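Local coordinates for hypothetical protein TM_1646 (Thermotoga maritima MSB8, PDB 2P61) that is of unknown function but belongs to the DUF327 family and folds as an all-helical bundle of four helices, at residues D47-L52 and E91-K96; E54-E59 and K84-L89; E66-P71 and A140-I145; V114-E119 and N146-N151. All coordinates share one frame; numbering follows the deposited sequence.

Interaction 1 (D47-L52 and E91-K96); sequences DHFEKL and EKKIYK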
loop_
_atom_site.group_PDB
_atom_site.type_symbol
_atom_site.label_atom_id
_atom_site.label_comp_id
_atom_site.label_asym_id
_atom_site.label_seq_id
_atom_site.Cartn_x
_atom_site.Cartn_y
_atom_site.Cartn_z
ATOM N N ASP A 47 11.868 -8.371 13.984
ATOM C CA ASP A 47 10.566 -8.133 14.602
ATOM C C ASP A 47 10.191 -6.669 14.521
ATOM O O ASP A 47 9.040 -6.310 14.264
ATOM C CB ASP A 47 10.539 -8.569 16.063
ATOM C CG ASP A 47 10.989 -9.996 16.254
ATOM O OD1 ASP A 47 11.249 -10.712 15.235
ATOM O OD2 ASP A 47 11.110 -10.384 17.442
ATOM N N HIS A 48 11.158 -5.812 14.772
ATOM C CA HIS A 48 10.938 -4.399 14.571
ATOM C C HIS A 48 10.399 -4.102 13.170
ATOM O O HIS A 48 9.412 -3.420 13.030
ATOM C CB HIS A 48 12.233 -3.630 14.787
ATOM C CG HIS A 48 12.052 -2.165 14.738
ATOM N ND1 HIS A 48 11.209 -1.495 15.608
ATOM C CD2 HIS A 48 12.581 -1.227 13.917
ATOM C CE1 HIS A 48 11.221 -0.202 15.321
ATOM N NE2 HIS A 48 12.061 -0.010 14.308
ATOM N N PHE A 49 11.053 -4.630 12.141
ATOM C CA PHE A 49 10.746 -4.271 10.785
ATOM C C PHE A 49 9.362 -4.842 10.443
ATOM O O PHE A 49 8.553 -4.148 9.869
ATOM C CB PHE A 49 11.851 -4.744 9.828
ATOM C CG PHE A 49 11.528 -4.526 8.375
ATOM C CD1 PHE A 49 11.753 -3.297 7.780
ATOM C CD2 PHE A 49 10.975 -5.556 7.609
ATOM C CE1 PHE A 49 11.437 -3.085 6.452
ATOM C CE2 PHE A 49 10.636 -5.345 6.254
ATOM C CZ PHE A 49 10.878 -4.096 5.676
ATOM N N GLU A 50 9.101 -6.083 10.839
ATOM C CA GLU A 50 7.768 -6.690 10.836
ATOM C C GLU A 50 6.595 -5.897 11.476
ATOM O O GLU A 50 5.453 -5.993 10.997
ATOM C CB GLU A 50 7.844 -8.048 11.522
ATOM C CG GLU A 50 8.067 -9.225 10.615
ATOM C CD GLU A 50 8.506 -8.850 9.222
ATOM O OE1 GLU A 50 7.674 -8.961 8.298
ATOM O OE2 GLU A 50 9.684 -8.463 9.058
ATOM N N LYS A 51 6.864 -5.163 12.555
ATOM C CA LYS A 51 5.850 -4.293 13.201
ATOM C C LYS A 51 5.669 -2.990 12.455
ATOM O O LYS A 51 4.549 -2.436 12.367
ATOM C CB LYS A 51 6.177 -3.996 14.686
ATOM C CG LYS A 51 5.782 -2.563 15.159
ATOM C CD LYS A 51 5.458 -2.486 16.686
ATOM C CE LYS A 51 5.436 -1.015 17.298
ATOM N NZ LYS A 51 6.612 -0.148 16.937
ATOM N N LEU A 52 6.784 -2.492 11.934
ATOM C CA LEU A 52 6.729 -1.364 11.036
ATOM C C LEU A 52 5.851 -1.679 9.831
ATOM O O LEU A 52 5.006 -0.891 9.475
ATOM C CB LEU A 52 8.103 -0.964 10.573
ATOM C CG LEU A 52 8.840 0.173 11.256
ATOM C CD1 LEU A 52 9.564 0.807 10.083
ATOM C CD2 LEU A 52 7.996 1.227 11.975
ATOM N N GLU A 91 9.503 -3.557 -0.597
ATOM C CA GLU A 91 10.706 -3.621 -1.430
ATOM C C GLU A 91 11.842 -4.193 -0.616
ATOM O O GLU A 91 12.354 -5.266 -0.971
ATOM C CB GLU A 91 11.166 -2.255 -1.934
ATOM C CG GLU A 91 11.003 -2.104 -3.429
ATOM C CD GLU A 91 12.014 -1.135 -4.071
ATOM O OE1 GLU A 91 13.209 -1.090 -3.633
ATOM O OE2 GLU A 91 11.595 -0.450 -5.049
ATOM N N LYS A 92 12.213 -3.480 0.474
ATOM C CA LYS A 92 13.274 -3.898 1.366
ATOM C C LYS A 92 13.122 -5.367 1.672
ATOM O O LYS A 92 13.969 -6.142 1.331
ATOM C CB LYS A 92 13.343 -3.050 2.638
ATOM C CG LYS A 92 13.747 -1.574 2.405
ATOM C CD LYS A 92 14.220 -0.886 3.732
ATOM C CE LYS A 92 14.034 0.709 3.736
ATOM N NZ LYS A 92 13.748 1.359 5.131
ATOM N N LYS A 93 12.021 -5.789 2.241
ATOM C CA LYS A 93 11.864 -7.207 2.504
ATOM C C LYS A 93 12.033 -8.109 1.259
ATOM O O LYS A 93 12.719 -9.119 1.319
ATOM C CB LYS A 93 10.545 -7.514 3.210
ATOM C CG LYS A 93 10.578 -8.889 3.809
ATOM C CD LYS A 93 9.226 -9.471 4.170
ATOM C CE LYS A 93 9.431 -10.550 5.258
ATOM N NZ LYS A 93 8.315 -10.602 6.276
ATOM N N ILE A 94 11.427 -7.787 0.129
ATOM C CA ILE A 94 11.531 -8.729 -0.964
ATOM C C ILE A 94 12.924 -8.796 -1.495
ATOM O O ILE A 94 13.388 -9.889 -1.767
ATOM C CB ILE A 94 10.451 -8.540 -2.049
ATOM C CG1 ILE A 94 9.205 -9.275 -1.610
ATOM C CG2 ILE A 94 10.893 -9.082 -3.435
ATOM C CD1 ILE A 94 7.966 -8.464 -1.742
ATOM N N TYR A 95 13.612 -7.660 -1.605
ATOM C CA TYR A 95 15.025 -7.648 -2.062
ATOM C C TYR A 95 15.921 -8.339 -1.053
ATOM O O TYR A 95 16.164 -9.545 -1.190
ATOM C CB TYR A 95 15.561 -6.242 -2.360
ATOM C CG TYR A 95 15.091 -5.640 -3.656
ATOM C CD1 TYR A 95 14.667 -6.440 -4.717
ATOM C CD2 TYR A 95 15.094 -4.262 -3.839
ATOM C CE1 TYR A 95 14.232 -5.889 -5.937
ATOM C CE2 TYR A 95 14.655 -3.684 -5.069
ATOM C CZ TYR A 95 14.231 -4.520 -6.110
ATOM O OH TYR A 95 13.803 -3.978 -7.306
ATOM N N LYS A 96 16.413 -7.577 -0.066
ATOM C CA LYS A 96 17.114 -8.117 1.116
ATOM C C LYS A 96 16.536 -9.462 1.615
ATOM O O LYS A 96 16.011 -9.545 2.732
ATOM C CB LYS A 96 17.112 -7.088 2.268
ATOM C CG LYS A 96 18.436 -6.311 2.496
ATOM C CD LYS A 96 18.523 -5.746 3.965
ATOM C CE LYS A 96 19.915 -6.038 4.632
ATOM N NZ LYS A 96 19.830 -6.321 6.110
#
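In the antiparallel helical hairpin made by helix 37-69 and helix 73-95, Phe49 and Glu50 of the first arm meet Lys92 and Lys93 of the second. The two axes stay 11.9 Å apart here at an angle of 135°, so long side chains are needed to bridge the gap, and the contact lies near the surface. Phe49 points at the other helix, its CG anti to the backbone N (chi1 174°), which carries the far end of the ring to the base of the two lysines. Lys93 CB lies at the ring edge, near its plane, 3.7 Å from Phe49 CE2. Lys92 CB approaches obliquely, 4.0 Å from Phe49 CZ. Lysine suits both positions because its methylene root can pack on an aromatic ring while the ammonium group extends to more polar surroundings. The same ring also rests on Leu89, one turn before Lys92 and Lys93. Glu50 leaves its helix to one side, but a bend in its chain swings the carboxylate across to Lys93, the two chains running nearly at right angles. Lys93 NZ donates a hydrogen bond of 2.7 Å to Glu50 OE1, completing a salt bridge, and it comes from above the carboxylate plane, 49° out of it. Together these contacts form the exposed end of an antiparallel helical hairpin, where an aromatic-to-methylene contact is flanked by an ion pair.

Interaction 2 (E54-E59 and K84-L89); sequences EEAVEE and KEFLKL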
loop_
_atom_site.group_PDB
_atom_site.type_symbol
_atom_site.label_atom_id
_atom_site.label_comp_id
_atom_site.label_asym_id
_atom_site.label_seq_id
_atom_site.Cartn_x
_atom_site.Cartn_y
_atom_site.Cartn_z
ATOM N N GLU A 54 3.586 -4.314 9.115
ATOM C CA GLU A 54 2.206 -4.465 9.561
ATOM C C GLU A 54 1.508 -3.159 9.741
ATOM O O GLU A 54 0.499 -2.933 9.091
ATOM C CB GLU A 54 2.238 -5.144 10.880
ATOM C CG GLU A 54 0.996 -5.621 11.513
ATOM C CD GLU A 54 1.431 -6.335 12.778
ATOM O OE1 GLU A 54 1.777 -5.644 13.799
ATOM O OE2 GLU A 54 1.548 -7.579 12.698
ATOM N N GLU A 55 2.028 -2.292 10.609
ATOM C CA GLU A 55 1.480 -0.944 10.788
ATOM C C GLU A 55 1.283 -0.205 9.478
ATOM O O GLU A 55 0.491 0.694 9.416
ATOM C CB GLU A 55 2.399 -0.088 11.677
ATOM C CG GLU A 55 2.267 -0.303 13.186
ATOM C CD GLU A 55 3.442 0.314 14.028
ATOM O OE1 GLU A 55 4.021 1.392 13.640
ATOM O OE2 GLU A 55 3.794 -0.322 15.071
ATOM N N ALA A 56 2.023 -0.514 8.435
ATOM C CA ALA A 56 1.956 0.316 7.260
ATOM C C ALA A 56 0.784 -0.242 6.525
ATOM O O ALA A 56 0.098 0.492 5.809
ATOM C CB ALA A 56 3.211 0.191 6.426
ATOM N N VAL A 57 0.556 -1.550 6.680
ATOM C CA VAL A 57 -0.586 -2.167 6.033
ATOM C C VAL A 57 -1.837 -1.565 6.620
ATOM O O VAL A 57 -2.720 -1.196 5.877
ATOM C CB VAL A 57 -0.662 -3.681 6.190
ATOM C CG1 VAL A 57 -2.076 -4.098 5.940
ATOM C CG2 VAL A 57 0.174 -4.331 5.137
ATOM N N GLU A 58 -1.877 -1.407 7.943
ATOM C CA GLU A 58 -3.050 -0.895 8.597
ATOM C C GLU A 58 -3.342 0.481 8.132
ATOM O O GLU A 58 -4.521 0.761 7.889
ATOM C CB GLU A 58 -2.940 -0.960 10.075
ATOM C CG GLU A 58 -3.014 -2.410 10.507
ATOM C CD GLU A 58 -2.533 -2.650 11.942
ATOM O OE1 GLU A 58 -2.081 -1.679 12.648
ATOM O OE2 GLU A 58 -2.615 -3.836 12.355
ATOM N N GLU A 59 -2.302 1.315 7.926
ATOM C CA GLU A 59 -2.531 2.714 7.589
ATOM C C GLU A 59 -3.042 2.778 6.169
ATOM O O GLU A 59 -3.842 3.652 5.862
ATOM C CB GLU A 59 -1.318 3.652 7.879
ATOM C CG GLU A 59 -1.535 5.240 7.739
ATOM C CD GLU A 59 -2.707 5.830 8.625
ATOM O OE1 GLU A 59 -3.138 6.997 8.332
ATOM O OE2 GLU A 59 -3.226 5.174 9.616
ATOM N N LYS A 84 2.643 4.679 -0.548
ATOM C CA LYS A 84 4.075 4.978 -0.723
ATOM C C LYS A 84 4.932 4.319 0.349
ATOM O O LYS A 84 5.857 3.534 0.071
ATOM C CB LYS A 84 4.352 6.488 -0.678
ATOM C CG LYS A 84 4.452 7.239 -2.042
ATOM C CD LYS A 84 5.711 8.187 -2.105
ATOM C CE LYS A 84 5.307 9.687 -1.859
ATOM N NZ LYS A 84 5.685 10.718 -2.948
ATOM N N GLU A 85 4.614 4.622 1.595
ATOM C CA GLU A 85 5.326 4.051 2.662
ATOM C C GLU A 85 5.158 2.549 2.586
ATOM O O GLU A 85 6.169 1.821 2.670
ATOM C CB GLU A 85 4.835 4.620 3.951
ATOM C CG GLU A 85 5.812 5.604 4.659
ATOM C CD GLU A 85 6.123 6.852 3.832
ATOM O OE1 GLU A 85 5.214 7.723 3.689
ATOM O OE2 GLU A 85 7.272 6.948 3.318
ATOM N N PHE A 86 3.935 2.017 2.355
ATOM C CA PHE A 86 3.889 0.537 2.257
ATOM C C PHE A 86 4.923 -0.003 1.217
ATOM O O PHE A 86 5.666 -0.924 1.516
ATOM C CB PHE A 86 2.474 -0.065 2.128
ATOM C CG PHE A 86 2.492 -1.532 1.972
ATOM C CD1 PHE A 86 2.548 -2.342 3.068
ATOM C CD2 PHE A 86 2.549 -2.107 0.732
ATOM C CE1 PHE A 86 2.669 -3.708 2.955
ATOM C CE2 PHE A 86 2.647 -3.483 0.602
ATOM C CZ PHE A 86 2.729 -4.259 1.725
ATOM N N LEU A 87 5.028 0.599 0.048
ATOM C CA LEU A 87 5.884 0.008 -1.059
ATOM C C LEU A 87 7.466 0.010 -0.806
ATOM O O LEU A 87 8.193 -0.835 -1.345
ATOM C CB LEU A 87 5.513 0.599 -2.458
ATOM C CG LEU A 87 4.075 0.334 -2.915
ATOM C CD1 LEU A 87 3.639 0.895 -4.224
ATOM C CD2 LEU A 87 3.785 -1.206 -3.006
ATOM N N LYS A 88 7.951 0.975 -0.010
ATOM C CA LYS A 88 9.335 1.024 0.477
ATOM C C LYS A 88 9.599 -0.193 1.368
ATOM O O LYS A 88 10.505 -0.986 1.121
ATOM C CB LYS A 88 9.569 2.341 1.260
ATOM C CG LYS A 88 9.708 3.543 0.303
ATOM C CD LYS A 88 9.942 4.934 0.991
ATOM C CE LYS A 88 9.630 6.095 -0.073
ATOM N NZ LYS A 88 9.352 7.494 0.583
ATOM N N LEU A 89 8.793 -0.369 2.400
ATOM C CA LEU A 89 9.069 -1.434 3.309
ATOM C C LEU A 89 9.087 -2.786 2.642
ATOM O O LEU A 89 10.060 -3.468 2.792
ATOM C CB LEU A 89 8.143 -1.389 4.501
ATOM C CG LEU A 89 8.399 -0.216 5.441
ATOM C CD1 LEU A 89 7.019 0.359 5.943
ATOM C CD2 LEU A 89 9.271 -0.721 6.577
#
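Ala56 of helix 37-69 meets Phe86 and Leu89 of helix 73-95, the second arm of an antiparallel helical hairpin. The local axes lie 9.0 Å apart and run at 153° to each other. Beyond the contact, a salt bridge from Glu59 OE1 to the guanidinium NE of Arg78 links the same two arms. The methyl of Ala56 points at the partner helix, and its small size is consistent with the close spacing of the backbones: Ala56 CA and Phe86 CA are separated by only 5.4 Å. Ala56 CB sits at the edge of the Phe86 ring, near its plane, 4.3 Å from Phe86 CD1. The same methyl meets Leu89 CD1 at 3.8 Å, so one alanine touches two large residues, one turn apart. Next comes Val57, which leaves its helix at the flank of the interface and lies alongside Phe86, both side chains pointing the same way. The ring reaches into the bundle because CG is anti to the backbone N (chi1 177°), and there it also touches Leu53, Val60 and Ile149. A phenylalanine suits this place, being broad enough to reach two helices beyond its own. Val57 itself borders Tyr153 of helix 138-153. Its CG2 branch approaches the ring obliquely, 3.4 Å from Phe86 CE1.

Interaction 3 (E66-P71 and A140-I145); sequences ELVRSP and ARIEEI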
loop_
_atom_site.group_PDB
_atom_site.type_symbol
_atom_site.label_atom_id
_atom_site.label_comp_id
_atom_site.label_asym_id
_atom_site.label_seq_id
_atom_site.Cartn_x
_atom_site.Cartn_y
_atom_site.Cartn_z
ATOM N N GLU A 66 -11.112 5.742 5.304
ATOM C CA GLU A 66 -11.454 7.178 5.458
ATOM C C GLU A 66 -11.616 7.931 4.132
ATOM O O GLU A 66 -12.471 8.805 3.995
ATOM C CB GLU A 66 -10.428 7.898 6.289
ATOM C CG GLU A 66 -10.949 9.229 6.871
ATOM C CD GLU A 66 -11.770 9.049 8.149
ATOM O OE1 GLU A 66 -11.486 8.111 8.905
ATOM O OE2 GLU A 66 -12.695 9.838 8.377
ATOM N N LEU A 67 -10.814 7.595 3.124
ATOM C CA LEU A 67 -10.962 8.321 1.851
ATOM C C LEU A 67 -12.410 8.107 1.417
ATOM O O LEU A 67 -13.076 9.080 1.087
ATOM C CB LEU A 67 -9.954 7.906 0.806
ATOM C CG LEU A 67 -10.057 8.338 -0.671
ATOM C CD1 LEU A 67 -9.962 9.893 -0.932
ATOM C CD2 LEU A 67 -8.974 7.495 -1.526
ATOM N N VAL A 68 -12.908 6.862 1.539
ATOM C CA VAL A 68 -14.283 6.452 1.122
ATOM C C VAL A 68 -15.415 7.251 1.759
ATOM O O VAL A 68 -16.397 7.514 1.101
ATOM C CB VAL A 68 -14.515 4.900 1.322
ATOM C CG1 VAL A 68 -15.894 4.418 0.874
ATOM C CG2 VAL A 68 -13.497 4.158 0.518
ATOM N N ARG A 69 -15.248 7.605 3.030
ATOM C CA ARG A 69 -16.184 8.331 3.888
ATOM C C ARG A 69 -16.225 9.787 3.487
ATOM O O ARG A 69 -17.297 10.359 3.359
ATOM C CB ARG A 69 -15.773 8.188 5.367
ATOM C CG ARG A 69 -15.745 6.741 5.872
ATOM C CD ARG A 69 -15.729 6.459 7.445
ATOM N NE ARG A 69 -16.589 7.243 8.331
ATOM C CZ ARG A 69 -17.780 6.862 8.871
ATOM N NH1 ARG A 69 -18.395 5.694 8.612
ATOM N NH2 ARG A 69 -18.408 7.714 9.668
ATOM N N SER A 70 -15.071 10.421 3.302
ATOM C CA SER A 70 -15.062 11.766 2.638
ATOM C C SER A 70 -13.920 11.918 1.635
ATOM O O SER A 70 -12.736 11.989 2.025
ATOM C CB SER A 70 -15.037 12.923 3.677
ATOM O OG SER A 70 -13.911 12.837 4.537
ATOM N N PRO A 71 -14.268 11.985 0.334
ATOM C CA PRO A 71 -13.195 11.903 -0.613
ATOM C C PRO A 71 -12.520 13.279 -0.705
ATOM O O PRO A 71 -12.567 13.947 -1.727
ATOM C CB PRO A 71 -13.913 11.514 -1.905
ATOM C CG PRO A 71 -15.354 11.448 -1.564
ATOM C CD PRO A 71 -15.544 12.207 -0.356
ATOM N N ALA A 140 -15.196 0.532 -4.313
ATOM C CA ALA A 140 -14.668 -0.662 -5.034
ATOM C C ALA A 140 -13.275 -0.483 -5.627
ATOM O O ALA A 140 -12.536 -1.440 -5.710
ATOM C CB ALA A 140 -15.575 -1.111 -6.117
ATOM N N ARG A 141 -12.959 0.710 -6.125
ATOM C CA ARG A 141 -11.580 1.092 -6.490
ATOM C C ARG A 141 -10.657 0.894 -5.315
ATOM O O ARG A 141 -9.533 0.470 -5.508
ATOM C CB ARG A 141 -11.532 2.560 -6.868
ATOM C CG ARG A 141 -12.122 2.752 -8.205
ATOM C CD ARG A 141 -11.851 4.114 -8.724
ATOM N NE ARG A 141 -12.517 4.241 -10.010
ATOM C CZ ARG A 141 -11.949 3.907 -11.145
ATOM N NH1 ARG A 141 -10.674 3.508 -11.171
ATOM N NH2 ARG A 141 -12.652 4.015 -12.243
ATOM N N ILE A 142 -11.135 1.146 -4.095
ATOM C CA ILE A 142 -10.280 0.902 -2.959
ATOM C C ILE A 142 -10.178 -0.585 -2.451
ATOM O O ILE A 142 -9.112 -1.023 -2.025
ATOM C CB ILE A 142 -10.622 1.910 -1.874
ATOM C CG1 ILE A 142 -10.144 3.309 -2.329
ATOM C CG2 ILE A 142 -10.027 1.539 -0.553
ATOM C CD1 ILE A 142 -10.861 4.361 -1.523
ATOM N N GLU A 143 -11.241 -1.389 -2.514
ATOM C CA GLU A 143 -11.083 -2.761 -2.179
ATOM C C GLU A 143 -10.052 -3.355 -3.122
ATOM O O GLU A 143 -9.147 -4.117 -2.720
ATOM C CB GLU A 143 -12.437 -3.472 -2.250
ATOM C CG GLU A 143 -13.187 -3.183 -0.953
ATOM C CD GLU A 143 -14.674 -3.298 -1.021
ATOM O OE1 GLU A 143 -15.186 -3.477 -2.189
ATOM O OE2 GLU A 143 -15.284 -3.223 0.130
ATOM N N GLU A 144 -10.141 -2.974 -4.378
ATOM C CA GLU A 144 -9.257 -3.510 -5.359
ATOM C C GLU A 144 -7.804 -3.103 -5.115
ATOM O O GLU A 144 -6.959 -3.977 -5.155
ATOM C CB GLU A 144 -9.769 -3.199 -6.780
ATOM C CG GLU A 144 -8.701 -3.031 -7.855
ATOM C CD GLU A 144 -9.298 -2.939 -9.315
ATOM O OE1 GLU A 144 -9.844 -1.838 -9.737
ATOM O OE2 GLU A 144 -9.152 -3.981 -10.030
ATOM N N ILE A 145 -7.483 -1.829 -4.840
ATOM C CA ILE A 145 -6.104 -1.444 -4.538
ATOM C C ILE A 145 -5.580 -2.073 -3.206
ATOM O O ILE A 145 -4.422 -2.654 -3.154
ATOM C CB ILE A 145 -5.901 0.107 -4.552
ATOM C CG1 ILE A 145 -6.006 0.715 -5.948
ATOM C CG2 ILE A 145 -4.566 0.542 -3.891
ATOM C CD1 ILE A 145 -6.565 2.105 -5.782
#
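No flat group takes part where Leu67 and Val68 meet Ile142: all three side chains are branched and aliphatic. The aromatic ring close by belongs to Tyr79 of helix 73-95, which touches both Leu67 and Ile142. Across the contact itself, the work is done by one methyl. Ile142 turns its CG1 branch anti to the carbonyl carbon (chi1 -70°), and the extended chain delivers CD1 between the two partners. There CD1 lies 3.7 Å from Leu67 CD2, the two side chains crossing at a slant. It is also 3.3 Å from Val68 CG2, where the two side chains pass antiparallel to each other. A long, apolar isoleucine suits this place, since the nearest CA atoms, of Val68 and Ile142, are 8.0 Å apart. Leu67 and Ile142 are buried, whereas Val68 is partly exposed, beside Ala139. This interlocking of aliphatic methyls closes one end of the four-helix bundle, joining the end of its first helix to the start of its last.

Interaction 4 (V114-E119 and N146-N151); sequences VEEVNE and NGLILN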
loop_
_atom_site.group_PDB
_atom_site.type_symbol
_atom_site.label_atom_id
_atom_site.label_comp_id
_atom_site.label_asym_id
_atom_site.label_seq_id
_atom_site.Cartn_x
_atom_site.Cartn_y
_atom_site.Cartn_z
ATOM N N VAL A 114 3.179 -3.259 -8.208
ATOM C CA VAL A 114 3.446 -1.839 -8.116
ATOM C C VAL A 114 3.049 -1.113 -9.405
ATOM O O VAL A 114 2.284 -0.186 -9.355
ATOM C CB VAL A 114 4.928 -1.619 -7.743
ATOM C CG1 VAL A 114 5.358 -0.129 -7.914
ATOM C CG2 VAL A 114 5.206 -2.193 -6.315
ATOM N N GLU A 115 3.526 -1.512 -10.566
ATOM C CA GLU A 115 2.993 -0.942 -11.812
ATOM C C GLU A 115 1.442 -0.895 -11.824
ATOM O O GLU A 115 0.873 0.112 -12.225
ATOM C CB GLU A 115 3.475 -1.740 -13.026
ATOM C CG GLU A 115 4.348 -1.018 -14.040
ATOM C CD GLU A 115 4.387 -1.747 -15.476
ATOM O OE1 GLU A 115 3.332 -2.267 -15.960
ATOM O OE2 GLU A 115 5.499 -1.774 -16.111
ATOM N N GLU A 116 0.761 -1.972 -11.384
ATOM C CA GLU A 116 -0.705 -1.961 -11.345
ATOM C C GLU A 116 -1.299 -0.971 -10.356
ATOM O O GLU A 116 -2.305 -0.330 -10.656
ATOM C CB GLU A 116 -1.247 -3.326 -11.013
ATOM C CG GLU A 116 -2.269 -3.801 -11.989
ATOM C CD GLU A 116 -3.005 -5.096 -11.572
ATOM O OE1 GLU A 116 -4.282 -5.043 -11.680
ATOM O OE2 GLU A 116 -2.329 -6.128 -11.160
ATOM N N VAL A 117 -0.702 -0.874 -9.171
ATOM C CA VAL A 117 -1.195 -0.026 -8.101
ATOM C C VAL A 117 -1.161 1.406 -8.574
ATOM O O VAL A 117 -2.142 2.141 -8.416
ATOM C CB VAL A 117 -0.273 -0.130 -6.907
ATOM C CG1 VAL A 117 -0.377 1.097 -6.011
ATOM C CG2 VAL A 117 -0.563 -1.346 -6.143
ATOM N N ASN A 118 -0.012 1.813 -9.152
ATOM C CA ASN A 118 0.153 3.168 -9.597
ATOM C C ASN A 118 -0.827 3.418 -10.717
ATOM O O ASN A 118 -1.416 4.463 -10.753
ATOM C CB ASN A 118 1.611 3.474 -9.999
ATOM C CG ASN A 118 2.636 3.282 -8.836
ATOM O OD1 ASN A 118 2.450 3.735 -7.720
ATOM N ND2 ASN A 118 3.743 2.612 -9.144
ATOM N N GLU A 119 -1.088 2.493 -11.625
ATOM C CA GLU A 119 -2.099 2.822 -12.652
ATOM C C GLU A 119 -3.430 3.147 -11.987
ATOM O O GLU A 119 -4.141 4.026 -12.447
ATOM C CB GLU A 119 -2.340 1.698 -13.643
ATOM C CG GLU A 119 -1.489 1.716 -14.880
ATOM C CD GLU A 119 -2.103 2.547 -16.055
ATOM O OE1 GLU A 119 -3.087 2.050 -16.736
ATOM O OE2 GLU A 119 -1.557 3.680 -16.290
ATOM N N ASN A 146 -6.401 -2.015 -2.137
ATOM C CA ASN A 146 -6.099 -2.860 -0.963
ATOM C C ASN A 146 -5.836 -4.330 -1.360
ATOM O O ASN A 146 -4.954 -4.977 -0.828
ATOM C CB ASN A 146 -7.222 -2.786 -0.013
ATOM C CG ASN A 146 -7.447 -1.370 0.488
ATOM O OD1 ASN A 146 -6.811 -0.390 -0.033
ATOM N ND2 ASN A 146 -8.378 -1.211 1.465
ATOM N N GLY A 147 -6.609 -4.868 -2.310
ATOM C CA GLY A 147 -6.550 -6.293 -2.556
ATOM C C GLY A 147 -5.127 -6.492 -2.907
ATOM O O GLY A 147 -4.501 -7.354 -2.369
ATOM N N LEU A 148 -4.607 -5.606 -3.742
ATOM C CA LEU A 148 -3.261 -5.742 -4.318
ATOM C C LEU A 148 -2.144 -5.464 -3.323
ATOM O O LEU A 148 -1.030 -5.974 -3.454
ATOM C CB LEU A 148 -3.054 -4.793 -5.508
ATOM C CG LEU A 148 -3.993 -4.927 -6.724
ATOM C CD1 LEU A 148 -3.713 -3.728 -7.640
ATOM C CD2 LEU A 148 -3.724 -6.196 -7.388
ATOM N N ILE A 149 -2.447 -4.647 -2.330
ATOM C CA ILE A 149 -1.447 -4.361 -1.379
ATOM C C ILE A 149 -1.302 -5.536 -0.498
ATOM O O ILE A 149 -0.183 -5.890 -0.208
ATOM C CB ILE A 149 -1.681 -3.020 -0.665
ATOM C CG1 ILE A 149 -1.173 -1.919 -1.605
ATOM C CG2 ILE A 149 -1.035 -3.006 0.779
ATOM C CD1 ILE A 149 -2.014 -0.714 -1.459
ATOM N N LEU A 150 -2.402 -6.177 -0.122
ATOM C CA LEU A 150 -2.389 -7.421 0.668
ATOM C C LEU A 150 -1.795 -8.643 -0.064
ATOM O O LEU A 150 -1.197 -9.501 0.569
ATOM C CB LEU A 150 -3.794 -7.742 1.220
ATOM C CG LEU A 150 -4.417 -6.791 2.240
ATOM C CD1 LEU A 150 -5.867 -7.062 2.307
ATOM C CD2 LEU A 150 -3.781 -6.874 3.683
ATOM N N ASN A 151 -1.948 -8.778 -1.376
ATOM C CA ASN A 151 -1.090 -9.792 -2.051
ATOM C C ASN A 151 0.368 -9.532 -1.742
ATOM O O ASN A 151 1.021 -10.395 -1.167
ATOM C CB ASN A 151 -1.230 -9.798 -3.566
ATOM C CG ASN A 151 -2.650 -10.096 -4.014
ATOM O OD1 ASN A 151 -3.042 -9.697 -5.115
ATOM N ND2 ASN A 151 -3.424 -10.820 -3.192
#
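Before the chain reaches Leu148, the residue that meets Glu116 and Val117 across the contact, it passes Asn146, which faces another part of the bundle. This asparagine is buried against Val60 and Ile61 of helix 37-69, and its OD1 is satisfied by a hydrogen bond with Tyr79 OH. Leu148 then points toward helix 105-129. Its CG stands anti to the carbonyl carbon (chi1 -59°), which sends the forked end out over the neighbouring helix. CD1 packs 4.2 Å from Val117 CG2 on the buried flank, and at 4.2 Å from Glu116 CB as well. CD2 comes 4.0 Å from Glu116 OE2, at the exposed end of a glutamate whose extended chain runs at about a right angle to the leucine. This is the antiparallel pairing of the third and fourth helices of an up-and-down four-helix bundle, and the segment 114-119 falls in a stretch predicted to form a coiled coil. Leucine suits the seam because its aliphatic fork can lie against both a valine and the methylene part of a glutamate. Ile149, next in line, is buried and leaves its helix to one side, its tip turning back toward 114-119 without a close contact. It packs on Ile83 and Val60, while Val117 also leans on Ile83 of helix 73-95. Leu150 touches Val57 of helix 37-69.

How the interactions relate
Helix 37-69 supplies the first segments of interactions 1, 2 and 3 in turn. When helix 73-95 doubles back, interaction 2 closes first and interaction 1 afterwards, so the smaller loop sits within the larger, and the two contacts meet where Phe49 and Leu52 touch Leu89. Interaction 3 is still open then, crossing both, and closes only when helix 138-153 arrives, on the opposite side of the chain's centre from interaction 1. Interaction 4 starts on helix 105-129, after 1 and 2 are complete, and crosses interaction 3. It joins interaction 2 through Phe86 with Ile149 and Leu87 with Val114, linking the hairpin 37-95 to the last two helices.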